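Local coordinates for protein carbohydrate binding module (Ruminococcus flavefaciens, PDB 4V1K) that probably binds plant cell-wall glycans as a non-catalytic module of the family 9 glycoside hydrolase Cel9A, a cellulosomal enzyme, at residues Glu43-Ile48 against Ser87-Trp92. Residues are numbered along the deposited sequence; the frame is centred on the assembly and turned at random.
Sequences EVQVNI and SGTITW
The indole of Trp92 meets Val44 obliquely, its CE3 lying 4.0 Å from Val44 CG2, while the ring of Phe61 from strand 55-64 lies against it with the two planes about 15° apart; a broad apolar ring suits this buried place, where Ile110 also touches it. The amide of Asn47 is a second flat group: its OD1 accepts a bond of 2.7 Å from Thr89 OG1, nearly in line with the amide C=O, and its ND2 bonds to Ser126 OG on strand 121-131. Asparagine suits this place because one small group can serve both neighbouring strands. Threonine brings Asn47 a hydroxyl and Gln45 a methyl; an alanine in place of Thr89 would probably leave Asn47 OD1 without its hydroxyl donor and open a gap where CG2 lies 3.9 Å from Gln45 CB. On the buried face, shared with Val44 and Trp92, beta-branched Val46, Ile48 and Ile90 suit an extended backbone, Ile90 packing on Tyr57, Phe61 and Phe112. Paired backbone bonds at Val44-Trp92, Val46-Ile90 and Ile48-Gly88 fix the register, Val46 N to Ile90 O measuring 2.8 Å. Such alternation, polar outside and apolar inside, is characteristic of strands in a beta-sandwich, here outermost strand 87-93 on its inner neighbour 41-49.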
loop_
_atom_site.group_PDB
_atom_site.type_symbol
_atom_site.label_atom_id
_atom_site.label_comp_id
_atom_site.label_asym_id
_atom_site.label_seq_id
_atom_site.Cartn_x
_atom_site.Cartn_y
_atom_site.Cartn_z
ATOM N N GLU A 43 8.630 3.695 4.820
ATOM C CA GLU A 43 7.526 4.352 4.116
ATOM C C GLU A 43 7.065 3.464 2.962
ATOM O O GLU A 43 7.900 2.791 2.311
ATOM C CB GLU A 43 8.022 5.735 3.636
ATOM C CG GLU A 43 7.018 6.718 3.116
ATOM C CD GLU A 43 7.679 8.095 2.870
ATOM O OE1 GLU A 43 8.330 8.670 3.772
ATOM O OE2 GLU A 43 7.573 8.610 1.766
ATOM N N VAL A 44 5.768 3.523 2.670
ATOM C CA VAL A 44 5.184 2.927 1.463
ATOM C C VAL A 44 4.495 4.023 0.654
ATOM O O VAL A 44 3.750 4.815 1.216
ATOM C CB VAL A 44 4.159 1.840 1.812
ATOM C CG1 VAL A 44 3.627 1.163 0.559
ATOM C CG2 VAL A 44 4.772 0.796 2.712
ATOM N N GLN A 45 4.772 4.080 -0.642
ATOM C CA GLN A 45 4.132 5.025 -1.544
ATOM C C GLN A 45 3.415 4.284 -2.673
ATOM O O GLN A 45 3.974 3.350 -3.264
ATOM C CB GLN A 45 5.149 5.993 -2.154
ATOM C CG GLN A 45 5.792 6.886 -1.118
ATOM C CD GLN A 45 6.652 7.980 -1.716
ATOM O OE1 GLN A 45 7.270 7.786 -2.757
ATOM N NE2 GLN A 45 6.702 9.148 -1.047
ATOM N N VAL A 46 2.171 4.690 -2.926
ATOM C CA VAL A 46 1.363 4.135 -4.009
ATOM C C VAL A 46 1.102 5.289 -4.999
ATOM O O VAL A 46 0.452 6.291 -4.662
ATOM C CB VAL A 46 0.071 3.514 -3.495
ATOM C CG1 VAL A 46 -0.751 2.976 -4.666
ATOM C CG2 VAL A 46 0.397 2.390 -2.483
ATOM N N ASN A 47 1.605 5.124 -6.220
ATOM C CA ASN A 47 1.466 6.123 -7.291
ATOM C C ASN A 47 0.310 5.733 -8.184
ATOM O O ASN A 47 0.307 4.630 -8.766
ATOM C CB ASN A 47 2.775 6.254 -8.065
ATOM C CG ASN A 47 3.891 6.745 -7.181
ATOM O OD1 ASN A 47 3.842 7.865 -6.682
ATOM N ND2 ASN A 47 4.875 5.905 -6.946
ATOM N N ILE A 48 -0.662 6.634 -8.284
ATOM C CA ILE A 48 -1.871 6.345 -9.050
ATOM C C ILE A 48 -2.145 7.397 -10.106
ATOM O O ILE A 48 -1.694 8.540 -9.986
ATOM C CB ILE A 48 -3.121 6.172 -8.146
ATOM C CG1 ILE A 48 -3.506 7.466 -7.423
ATOM C CG2 ILE A 48 -2.937 5.059 -7.140
ATOM C CD1 ILE A 48 -4.855 7.415 -6.712
ATOM N N SER A 87 -2.903 12.537 -11.637
ATOM C CA SER A 87 -1.965 11.597 -11.050
ATOM C C SER A 87 -1.449 12.117 -9.717
ATOM O O SER A 87 -1.334 13.342 -9.502
ATOM C CB SER A 87 -0.789 11.300 -11.998
ATOM O OG SER A 87 0.032 12.426 -12.201
ATOM N N GLY A 88 -1.178 11.195 -8.807
ATOM C CA GLY A 88 -0.601 11.582 -7.532
ATOM C C GLY A 88 -0.110 10.378 -6.746
ATOM O O GLY A 88 -0.062 9.254 -7.267
ATOM N N THR A 89 0.218 10.631 -5.482
ATOM C CA THR A 89 0.888 9.670 -4.618
ATOM C C THR A 89 0.228 9.611 -3.237
ATOM O O THR A 89 -0.067 10.647 -2.637
ATOM C CB THR A 89 2.363 10.075 -4.450
ATOM O OG1 THR A 89 2.948 10.233 -5.752
ATOM C CG2 THR A 89 3.143 9.047 -3.623
ATOM N N ILE A 90 -0.049 8.398 -2.775
ATOM C CA ILE A 90 -0.535 8.177 -1.428
ATOM C C ILE A 90 0.620 7.575 -0.626
ATOM O O ILE A 90 1.211 6.572 -1.014
ATOM C CB ILE A 90 -1.724 7.221 -1.428
ATOM C CG1 ILE A 90 -2.899 7.828 -2.204
ATOM C CG2 ILE A 90 -2.143 6.887 -0.011
ATOM C CD1 ILE A 90 -3.733 6.812 -2.944
ATOM N N THR A 91 0.940 8.219 0.477
ATOM C CA THR A 91 2.092 7.877 1.311
ATOM C C THR A 91 1.642 7.382 2.699
ATOM O O THR A 91 0.837 8.066 3.387
ATOM C CB THR A 91 3.002 9.104 1.475
ATOM O OG1 THR A 91 3.438 9.548 0.187
ATOM C CG2 THR A 91 4.218 8.763 2.337
ATOM N N TRP A 92 2.202 6.223 3.102
ATOM C CA TRP A 92 2.122 5.732 4.490
ATOM C C TRP A 92 3.489 5.739 5.167
ATOM O O TRP A 92 4.391 5.047 4.740
ATOM C CB TRP A 92 1.556 4.322 4.494
ATOM C CG TRP A 92 1.392 3.704 5.853
ATOM C CD1 TRP A 92 1.003 4.338 6.997
ATOM C CD2 TRP A 92 1.609 2.328 6.220
ATOM N NE1 TRP A 92 0.955 3.457 8.037
ATOM C CE2 TRP A 92 1.323 2.221 7.602
ATOM C CE3 TRP A 92 2.003 1.183 5.518
ATOM C CZ2 TRP A 92 1.411 1.021 8.305
ATOM C CZ3 TRP A 92 2.098 -0.039 6.224
ATOM C CH2 TRP A 92 1.803 -0.101 7.608
#